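Local coordinates for protein chitinase (Thermococcus kodakarensis KOD1, PDB 5DHE) that hydrolyses chitin, the part described here being a chitin-binding domain that probably holds the enzyme on its insoluble substrate, at residues L3-A8 and Q95-W100; D7-K12 and Y21-N26; G29-V34 and L90-Q95. All blocks are in the same frame, centred on the assembly; numbering follows the deposited sequence.

Interaction 1: L3-A8 and Q95-W100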
loop_
_atom_site.group_PDB
_atom_site.type_symbol
_atom_site.label_atom_id
_atom_site.label_comp_id
_atom_site.label_asym_id
_atom_site.label_seq_id
_atom_site.Cartn_x
_atom_site.Cartn_y
_atom_site.Cartn_z
ATOM N N LEU A 3 8.069 -8.924 12.371
ATOM C CA LEU A 3 7.148 -8.853 11.237
ATOM C C LEU A 3 6.554 -10.242 11.014
ATOM O O LEU A 3 7.275 -11.235 11.027
ATOM C CB LEU A 3 7.890 -8.416 9.981
ATOM C CG LEU A 3 8.299 -6.944 10.030
ATOM C CD1 LEU A 3 9.159 -6.647 8.806
ATOM C CD2 LEU A 3 7.049 -6.025 10.077
ATOM N N VAL A 4 5.246 -10.306 10.794
ATOM C CA VAL A 4 4.612 -11.603 10.596
ATOM C C VAL A 4 4.969 -12.234 9.247
ATOM O O VAL A 4 5.089 -13.454 9.148
ATOM C CB VAL A 4 3.076 -11.489 10.723
ATOM C CG1 VAL A 4 2.417 -12.849 10.414
ATOM C CG2 VAL A 4 2.702 -11.036 12.136
ATOM N N LYS A 5 5.147 -11.420 8.208
ATOM C CA LYS A 5 5.467 -11.962 6.886
ATOM C C LYS A 5 6.319 -10.962 6.127
ATOM O O LYS A 5 5.845 -10.263 5.236
ATOM C CB LYS A 5 4.180 -12.277 6.107
ATOM C CG LYS A 5 4.428 -13.175 4.884
ATOM C CD LYS A 5 3.134 -13.620 4.201
ATOM C CE LYS A 5 3.404 -14.690 3.129
ATOM N NZ LYS A 5 4.342 -14.293 2.055
ATOM N N PRO A 6 7.609 -10.897 6.472
ATOM C CA PRO A 6 8.567 -9.977 5.851
ATOM C C PRO A 6 8.803 -10.084 4.356
ATOM O O PRO A 6 9.554 -9.284 3.809
ATOM C CB PRO A 6 9.837 -10.189 6.677
ATOM C CG PRO A 6 9.732 -11.620 7.095
ATOM C CD PRO A 6 8.269 -11.767 7.460
ATOM N N ASP A 7 8.187 -11.055 3.689
ATOM C CA ASP A 7 8.358 -11.136 2.242
ATOM C C ASP A 7 7.058 -10.819 1.506
ATOM O O ASP A 7 6.918 -11.120 0.314
ATOM C CB ASP A 7 8.890 -12.522 1.826
ATOM C CG ASP A 7 7.881 -13.634 2.032
ATOM O OD1 ASP A 7 6.853 -13.416 2.701
ATOM O OD2 ASP A 7 8.130 -14.751 1.524
ATOM N N ALA A 8 6.118 -10.169 2.195
ATOM C CA ALA A 8 4.837 -9.872 1.570
ATOM C C ALA A 8 4.871 -8.784 0.488
ATOM O O ALA A 8 4.311 -8.968 -0.593
ATOM C CB ALA A 8 3.799 -9.508 2.650
ATOM N N GLN A 95 -2.185 -6.856 12.922
ATOM C CA GLN A 95 -0.789 -7.195 13.176
ATOM C C GLN A 95 0.027 -6.671 12.004
ATOM O O GLN A 95 -0.414 -6.728 10.861
ATOM C CB GLN A 95 -0.605 -8.706 13.288
ATOM C CG GLN A 95 -1.275 -9.302 14.517
ATOM C CD GLN A 95 -1.079 -10.808 14.640
ATOM O OE1 GLN A 95 -1.148 -11.359 15.742
ATOM N NE2 GLN A 95 -0.849 -11.479 13.519
ATOM N N LEU A 96 1.222 -6.166 12.287
ATOM C CA LEU A 96 2.087 -5.640 11.234
ATOM C C LEU A 96 2.787 -6.819 10.561
ATOM O O LEU A 96 3.574 -7.532 11.191
ATOM C CB LEU A 96 3.114 -4.668 11.845
ATOM C CG LEU A 96 4.098 -4.023 10.868
ATOM C CD1 LEU A 96 3.358 -3.112 9.905
ATOM C CD2 LEU A 96 5.150 -3.226 11.641
ATOM N N TRP A 97 2.476 -7.019 9.284
ATOM C CA TRP A 97 3.056 -8.107 8.500
ATOM C C TRP A 97 4.344 -7.738 7.783
ATOM O O TRP A 97 5.285 -8.525 7.759
ATOM C CB TRP A 97 2.039 -8.597 7.471
ATOM C CG TRP A 97 1.060 -9.587 8.027
ATOM C CD1 TRP A 97 0.556 -9.629 9.294
ATOM C CD2 TRP A 97 0.517 -10.714 7.339
ATOM N NE1 TRP A 97 -0.264 -10.726 9.445
ATOM C CE2 TRP A 97 -0.305 -11.410 8.256
ATOM C CE3 TRP A 97 0.647 -11.205 6.030
ATOM C CZ2 TRP A 97 -0.997 -12.580 7.910
ATOM C CZ3 TRP A 97 -0.040 -12.370 5.681
ATOM C CH2 TRP A 97 -0.851 -13.042 6.621
ATOM N N ASP A 98 4.389 -6.547 7.197
ATOM C CA ASP A 98 5.584 -6.134 6.472
ATOM C C ASP A 98 5.630 -4.618 6.367
ATOM O O ASP A 98 4.634 -3.937 6.620
ATOM C CB ASP A 98 5.562 -6.766 5.071
ATOM C CG ASP A 98 6.934 -6.809 4.410
ATOM O OD1 ASP A 98 7.946 -6.500 5.072
ATOM O OD2 ASP A 98 6.998 -7.170 3.217
ATOM N N VAL A 99 6.795 -4.113 5.986
ATOM C CA VAL A 99 7.020 -2.682 5.841
ATOM C C VAL A 99 7.848 -2.447 4.590
ATOM O O VAL A 99 8.765 -3.213 4.289
ATOM C CB VAL A 99 7.843 -2.116 7.040
ATOM C CG1 VAL A 99 8.161 -0.643 6.815
ATOM C CG2 VAL A 99 7.079 -2.287 8.355
ATOM N N TRP A 100 7.522 -1.393 3.854
ATOM C CA TRP A 100 8.289 -1.016 2.674
ATOM C C TRP A 100 8.975 0.292 3.067
ATOM O O TRP A 100 8.264 1.221 3.517
ATOM C CB TRP A 100 7.381 -0.774 1.466
ATOM C CG TRP A 100 8.152 -0.434 0.225
ATOM C CD1 TRP A 100 8.824 -1.306 -0.591
ATOM C CD2 TRP A 100 8.377 0.876 -0.312
ATOM N NE1 TRP A 100 9.454 -0.617 -1.601
ATOM C CE2 TRP A 100 9.196 0.723 -1.456
ATOM C CE3 TRP A 100 7.968 2.163 0.060
ATOM C CZ2 TRP A 100 9.615 1.818 -2.232
ATOM C CZ3 TRP A 100 8.383 3.253 -0.707
ATOM C CH2 TRP A 100 9.199 3.069 -1.841
ATOM O OXT TRP A 100 10.220 0.365 2.944
#
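The tight part of this contact is the flat indole of W97 under V4 and K5. The CB of V4 sits over the five-membered ring, 3.7 Å from its centroid and 24° off the normal, a CH-pi contact. V4 CG1, anti to the backbone N, reaches over NE1 and CE2 on the same face. Along the six-membered ring K5 crosses obliquely, with its CD 3.7 Å from W97 CZ3. Two backbone bonds hold the L3-V4 and V4-K5 peptides to the strand. V4 N gives a long but straight bond to L96 O (3.3 Å, 167°). K5 N gives a shorter one to W97 O (2.9 Å). Both use a carbonyl lone pair. W97 and D98 form a classic beta bulge opposite L90, in the last strand of the five-stranded sheet of this beta-sandwich domain. The N-terminal residues lie along this outermost strand without forming a strand of their own. The D98 carboxylate turns under the K5-A8 type I turn, where its OD2 accepts a bond from the N of F9. L3 and L96 add a second apolar patch, side by side, with L3 CD2 3.7 Å from L96 CG. W97 is buried, but V4 is itself exposed. The loose side is P6 and D7, which point away from the strand into solvent. Beyond CD the K5 chain bends at chi4, and NZ makes a salt bridge with D7 OD1 (2.7 Å) and a hydrogen bond to N26 O.

Interaction 2: D7-K12 and Y21-N26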
loop_
_atom_site.group_PDB
_atom_site.type_symbol
_atom_site.label_atom_id
_atom_site.label_comp_id
_atom_site.label_asym_id
_atom_site.label_seq_id
_atom_site.Cartn_x
_atom_site.Cartn_y
_atom_site.Cartn_z
ATOM N N ASP A 7 8.187 -11.055 3.689
ATOM C CA ASP A 7 8.358 -11.136 2.242
ATOM C C ASP A 7 7.058 -10.819 1.506
ATOM O O ASP A 7 6.918 -11.120 0.314
ATOM C CB ASP A 7 8.890 -12.522 1.826
ATOM C CG ASP A 7 7.881 -13.634 2.032
ATOM O OD1 ASP A 7 6.853 -13.416 2.701
ATOM O OD2 ASP A 7 8.130 -14.751 1.524
ATOM N N ALA A 8 6.118 -10.169 2.195
ATOM C CA ALA A 8 4.837 -9.872 1.570
ATOM C C ALA A 8 4.871 -8.784 0.488
ATOM O O ALA A 8 4.311 -8.968 -0.593
ATOM C CB ALA A 8 3.799 -9.508 2.650
ATOM N N PHE A 9 5.526 -7.661 0.758
ATOM C CA PHE A 9 5.559 -6.570 -0.230
ATOM C C PHE A 9 6.471 -6.820 -1.420
ATOM O O PHE A 9 7.591 -7.317 -1.270
ATOM C CB PHE A 9 6.071 -5.252 0.389
ATOM C CG PHE A 9 5.036 -4.433 1.120
ATOM C CD1 PHE A 9 3.923 -3.934 0.460
ATOM C CD2 PHE A 9 5.245 -4.073 2.449
ATOM C CE1 PHE A 9 3.033 -3.075 1.109
ATOM C CE2 PHE A 9 4.359 -3.211 3.115
ATOM C CZ PHE A 9 3.246 -2.710 2.436
ATOM N N SER A 10 5.989 -6.444 -2.600
ATOM C CA SER A 10 6.791 -6.478 -3.824
ATOM C C SER A 10 6.347 -5.179 -4.486
ATOM O O SER A 10 5.258 -5.106 -5.052
ATOM C CB SER A 10 6.458 -7.672 -4.711
ATOM O OG SER A 10 7.343 -7.665 -5.825
ATOM N N VAL A 11 7.204 -4.161 -4.410
ATOM C CA VAL A 11 6.884 -2.826 -4.899
ATOM C C VAL A 11 7.781 -2.319 -6.018
ATOM O O VAL A 11 9.007 -2.469 -5.964
ATOM C CB VAL A 11 6.953 -1.826 -3.709
ATOM C CG1 VAL A 11 6.610 -0.411 -4.155
ATOM C CG2 VAL A 11 6.013 -2.284 -2.607
ATOM N N LYS A 12 7.164 -1.735 -7.041
ATOM C CA LYS A 12 7.913 -1.184 -8.171
ATOM C C LYS A 12 7.458 0.253 -8.324
ATOM O O LYS A 12 6.254 0.522 -8.326
ATOM C CB LYS A 12 7.606 -1.955 -9.460
ATOM C CG LYS A 12 8.063 -3.407 -9.441
ATOM C CD LYS A 12 7.909 -4.024 -10.814
ATOM C CE LYS A 12 8.553 -5.399 -10.861
ATOM N NZ LYS A 12 8.144 -6.213 -9.698
ATOM N N TYR A 21 3.208 3.764 -7.985
ATOM C CA TYR A 21 3.574 2.695 -7.067
ATOM C C TYR A 21 2.751 1.479 -7.455
ATOM O O TYR A 21 1.519 1.511 -7.429
ATOM C CB TYR A 21 3.287 3.095 -5.613
ATOM C CG TYR A 21 4.166 4.222 -5.117
ATOM C CD1 TYR A 21 3.868 5.546 -5.425
ATOM C CD2 TYR A 21 5.332 3.950 -4.406
ATOM C CE1 TYR A 21 4.715 6.578 -5.037
ATOM C CE2 TYR A 21 6.197 4.969 -4.017
ATOM C CZ TYR A 21 5.881 6.281 -4.339
ATOM O OH TYR A 21 6.742 7.282 -3.997
ATOM N N ASP A 22 3.442 0.417 -7.857
ATOM C CA ASP A 22 2.802 -0.828 -8.258
ATOM C C ASP A 22 3.074 -1.744 -7.086
ATOM O O ASP A 22 4.222 -2.150 -6.853
ATOM C CB ASP A 22 3.457 -1.356 -9.532
ATOM C CG ASP A 22 2.755 -2.577 -10.080
ATOM O OD1 ASP A 22 2.549 -3.547 -9.324
ATOM O OD2 ASP A 22 2.417 -2.566 -11.280
ATOM N N VAL A 23 2.019 -2.068 -6.354
ATOM C CA VAL A 23 2.153 -2.853 -5.141
ATOM C C VAL A 23 1.579 -4.252 -5.212
ATOM O O VAL A 23 0.387 -4.430 -5.416
ATOM C CB VAL A 23 1.458 -2.117 -3.962
ATOM C CG1 VAL A 23 1.648 -2.889 -2.657
ATOM C CG2 VAL A 23 1.998 -0.701 -3.829
ATOM N N THR A 24 2.438 -5.240 -5.025
ATOM C CA THR A 24 1.996 -6.621 -5.010
ATOM C C THR A 24 2.127 -7.103 -3.571
ATOM O O THR A 24 3.118 -6.821 -2.887
ATOM C CB THR A 24 2.854 -7.498 -5.955
ATOM O OG1 THR A 24 2.558 -7.145 -7.313
ATOM C CG2 THR A 24 2.555 -8.986 -5.731
ATOM N N LEU A 25 1.088 -7.783 -3.098
ATOM C CA LEU A 25 1.067 -8.325 -1.748
ATOM C C LEU A 25 1.018 -9.843 -1.856
ATOM O O LEU A 25 0.027 -10.413 -2.317
ATOM C CB LEU A 25 -0.163 -7.846 -0.987
ATOM C CG LEU A 25 -0.380 -6.337 -0.912
ATOM C CD1 LEU A 25 -1.722 -6.078 -0.188
ATOM C CD2 LEU A 25 0.788 -5.653 -0.177
ATOM N N ASN A 26 2.106 -10.479 -1.444
ATOM C CA ASN A 26 2.203 -11.930 -1.467
ATOM C C ASN A 26 1.789 -12.346 -0.071
ATOM O O ASN A 26 2.607 -12.476 0.846
ATOM C CB ASN A 26 3.634 -12.310 -1.825
ATOM C CG ASN A 26 3.969 -11.909 -3.248
ATOM O OD1 ASN A 26 4.861 -11.087 -3.492
ATOM N ND2 ASN A 26 3.230 -12.463 -4.203
HETATM O O HOH W 1 6.991 -10.420 -2.489
HETATM O O HOH W 2 4.696 -4.880 -7.739
#
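D7 opens the contact through water. Its carbonyl O and the side-chain OD1 of N26 both lie within hydrogen-bonding distance of one water molecule. A8 then makes the first direct bond: N26 N points almost perfectly straight at A8 O (2.8 Å, 177°), on a carbonyl lone pair. With F9 the antiparallel strand pairing begins. F9 faces L25 in a non-hydrogen-bonded pair, and its side chain turns to the inner face of the sheet. CG is anti to the carbonyl carbon (chi1 -83°), which lays the ring beside L25 and V23. Its CD1 comes to 3.6 Å from L25 CD2, while V23 CG1 meets the ring edge in plane. The same ring reaches M88, L90 and V35 of the other sheet. S10 pairs with T24 on the outer face through two backbone bonds. The one from S10 N to T24 O (2.9 Å) is bent, the return from T24 N to S10 O straighter. Their CB atoms are 3.8 Å apart. A second water bonds to S10 O and D22 O and also lies by T24 OG1. V11 returns to the inner face opposite V23, with a looser approach of 4.4 Å between V11 CG2 and V23 CG1. K12 closes the ladder with D22, K12 N to D22 O (3.0 Å) and D22 N to K12 O (2.9 Å). Alternation therefore splits the hairpin chemically: F9, V11, V23 and L25 face the other sheet, with V23 and L25 buried, whereas S10, K12, D22 and T24 form a polar, hydrated surface.

Interaction 3: G29-V34 and L90-Q95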
loop_
_atom_site.group_PDB
_atom_site.type_symbol
_atom_site.label_atom_id
_atom_site.label_comp_id
_atom_site.label_asym_id
_atom_site.label_seq_id
_atom_site.Cartn_x
_atom_site.Cartn_y
_atom_site.Cartn_z
ATOM N N GLY A 29 -2.755 -16.040 1.622
ATOM C CA GLY A 29 -4.123 -16.309 2.044
ATOM C C GLY A 29 -5.025 -15.166 1.615
ATOM O O GLY A 29 -4.548 -14.178 1.048
ATOM N N THR A 30 -6.323 -15.293 1.887
ATOM C CA THR A 30 -7.303 -14.269 1.526
ATOM C C THR A 30 -7.650 -13.505 2.794
ATOM O O THR A 30 -8.165 -14.096 3.755
ATOM C CB THR A 30 -8.542 -14.925 0.914
ATOM O OG1 THR A 30 -8.135 -15.671 -0.242
ATOM C CG2 THR A 30 -9.560 -13.879 0.481
ATOM N N TYR A 31 -7.393 -12.194 2.784
ATOM C CA TYR A 31 -7.583 -11.350 3.973
ATOM C C TYR A 31 -8.118 -9.949 3.708
ATOM O O TYR A 31 -7.982 -9.403 2.614
ATOM C CB TYR A 31 -6.227 -11.144 4.675
ATOM C CG TYR A 31 -5.455 -12.405 5.012
ATOM C CD1 TYR A 31 -5.826 -13.195 6.102
ATOM C CD2 TYR A 31 -4.322 -12.779 4.283
ATOM C CE1 TYR A 31 -5.083 -14.311 6.461
ATOM C CE2 TYR A 31 -3.569 -13.907 4.636
ATOM C CZ TYR A 31 -3.960 -14.660 5.735
ATOM O OH TYR A 31 -3.210 -15.735 6.141
ATOM N N ASP A 32 -8.691 -9.362 4.756
ATOM C CA ASP A 32 -9.143 -7.983 4.688
ATOM C C ASP A 32 -7.873 -7.225 5.084
ATOM O O ASP A 32 -7.717 -6.752 6.215
ATOM C CB ASP A 32 -10.277 -7.747 5.685
ATOM C CG ASP A 32 -11.555 -8.458 5.270
ATOM O OD1 ASP A 32 -11.990 -8.249 4.124
ATOM O OD2 ASP A 32 -12.118 -9.230 6.081
ATOM N N TRP A 33 -6.953 -7.133 4.135
ATOM C CA TRP A 33 -5.683 -6.476 4.379
ATOM C C TRP A 33 -5.809 -4.961 4.395
ATOM O O TRP A 33 -6.780 -4.396 3.894
ATOM C CB TRP A 33 -4.634 -6.920 3.334
ATOM C CG TRP A 33 -5.013 -6.745 1.881
ATOM C CD1 TRP A 33 -5.456 -7.722 1.024
ATOM C CD2 TRP A 33 -4.931 -5.541 1.108
ATOM N NE1 TRP A 33 -5.640 -7.198 -0.230
ATOM C CE2 TRP A 33 -5.327 -5.861 -0.206
ATOM C CE3 TRP A 33 -4.556 -4.218 1.400
ATOM C CZ2 TRP A 33 -5.369 -4.911 -1.229
ATOM C CZ3 TRP A 33 -4.594 -3.269 0.384
ATOM C CH2 TRP A 33 -4.999 -3.618 -0.920
ATOM N N VAL A 34 -4.818 -4.303 4.986
ATOM C CA VAL A 34 -4.789 -2.854 5.057
ATOM C C VAL A 34 -3.356 -2.412 4.797
ATOM O O VAL A 34 -2.429 -2.961 5.387
ATOM C CB VAL A 34 -5.175 -2.349 6.467
ATOM C CG1 VAL A 34 -4.985 -0.818 6.550
ATOM C CG2 VAL A 34 -6.605 -2.736 6.791
ATOM N N LEU A 90 1.944 -2.981 5.961
ATOM C CA LEU A 90 0.905 -3.978 5.688
ATOM C C LEU A 90 0.393 -4.579 6.990
ATOM O O LEU A 90 1.169 -5.125 7.787
ATOM C CB LEU A 90 1.447 -5.103 4.794
ATOM C CG LEU A 90 0.500 -6.309 4.627
ATOM C CD1 LEU A 90 -0.721 -5.898 3.814
ATOM C CD2 LEU A 90 1.226 -7.448 3.894
ATOM N N TYR A 91 -0.907 -4.459 7.210
ATOM C CA TYR A 91 -1.541 -5.001 8.405
ATOM C C TYR A 91 -2.577 -6.032 7.996
ATOM O O TYR A 91 -3.345 -5.843 7.037
ATOM C CB TYR A 91 -2.265 -3.903 9.183
ATOM C CG TYR A 91 -1.345 -2.879 9.774
ATOM C CD1 TYR A 91 -0.755 -3.086 11.018
ATOM C CD2 TYR A 91 -1.060 -1.703 9.084
ATOM C CE1 TYR A 91 0.112 -2.133 11.566
ATOM C CE2 TYR A 91 -0.203 -0.754 9.613
ATOM C CZ TYR A 91 0.379 -0.972 10.849
ATOM O OH TYR A 91 1.229 -0.028 11.378
ATOM N N VAL A 92 -2.599 -7.125 8.739
ATOM C CA VAL A 92 -3.581 -8.188 8.521
ATOM C C VAL A 92 -4.024 -8.554 9.929
ATOM O O VAL A 92 -3.193 -8.872 10.787
ATOM C CB VAL A 92 -2.972 -9.411 7.796
ATOM C CG1 VAL A 92 -3.959 -10.591 7.832
ATOM C CG2 VAL A 92 -2.683 -9.060 6.347
ATOM N N ASN A 93 -5.329 -8.468 10.181
ATOM C CA ASN A 93 -5.874 -8.780 11.498
ATOM C C ASN A 93 -5.144 -8.066 12.635
ATOM O O ASN A 93 -4.750 -8.679 13.630
ATOM C CB ASN A 93 -5.883 -10.300 11.706
ATOM C CG ASN A 93 -6.840 -10.995 10.745
ATOM O OD1 ASN A 93 -7.956 -10.516 10.537
ATOM N ND2 ASN A 93 -6.412 -12.108 10.152
ATOM N N ASP A 94 -4.967 -6.759 12.453
ATOM C CA ASP A 94 -4.342 -5.882 13.428
ATOM C C ASP A 94 -2.915 -6.218 13.827
ATOM O O ASP A 94 -2.484 -5.906 14.940
ATOM C CB ASP A 94 -5.226 -5.799 14.673
ATOM C CG ASP A 94 -6.596 -5.232 14.365
ATOM O OD1 ASP A 94 -6.668 -4.113 13.811
ATOM O OD2 ASP A 94 -7.602 -5.902 14.670
ATOM N N GLN A 95 -2.185 -6.856 12.922
ATOM C CA GLN A 95 -0.789 -7.195 13.176
ATOM C C GLN A 95 0.027 -6.671 12.004
ATOM O O GLN A 95 -0.414 -6.728 10.861
ATOM C CB GLN A 95 -0.605 -8.706 13.288
ATOM C CG GLN A 95 -1.275 -9.302 14.517
ATOM C CD GLN A 95 -1.079 -10.808 14.640
ATOM O OE1 GLN A 95 -1.148 -11.359 15.742
ATOM N NE2 GLN A 95 -0.849 -11.479 13.519
HETATM O O HOH W 3 -8.657 -10.923 7.418
HETATM O O HOH W 4 -7.460 -8.360 8.520
#
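V92 CG1 presses over one face of the Y31 ring, 3.9 Å from its centroid. It stands toward the rim, nearest to CG and CD1, and the two side chains cross at about a right angle. This CH-pi contact carries the loop end of the interaction. At the other end V34 and Y91 form an antiparallel hydrogen-bonded pair. Y91 N bonds to V34 O almost along the C=O axis (2.8 Å, 174°). The return bond from V34 N to Y91 O is longer and more bent (3.0 Å, 148°). Between the two ends lies W33, whose CB touches L90 CD1 (4.1 Å) and V92 CG2. Its CG takes the crowded position between the backbone N and the carbonyl carbon (chi1 55°), and the indole leads away from L90-Q95. Two waters bridge D32 and N93. One accepts from D32 N and donates to N93 OD1. The other accepts from N93 N (2.7 Å) and donates to D32 O (2.8 Å). D32 is the centre of an inverse gamma turn, and V92 to Q95 form a type I' turn closed by bonds in both directions between V92 and Q95. Further out, W97 meets Y31 edge-to-face, and N68 O holds W33 NE1. The contact thus starts the pairing of strand 34-39 with strand 85-92. Strand 59-64 flanks V34, the turn leads into strand 95-99, which begins at Q95, and the W33 indole reaches L25 and F75 of the four-stranded sheet.

In the fold
Interactions 1 and 3 lie on the same side of the domain, centres about 10 Å apart. They share Q95 and the five-stranded sheet, where strands 85-92 and 95-99 are neighbours. W97 links them by packing on V92 and Y31. Interaction 2 is the 9-15/18-26 hairpin of the four-stranded sheet, its centre about 11 Å from that of interaction 1 and about 14 Å from that of interaction 3. It continues interaction 1 through D7 and A8. Its L25 meets W33 and L90 of interaction 3. Along the chain, interaction 2 closes before interaction 3 opens, while interaction 1 joins the two ends. Together they join the chain ends and link the two sheets of the sandwich.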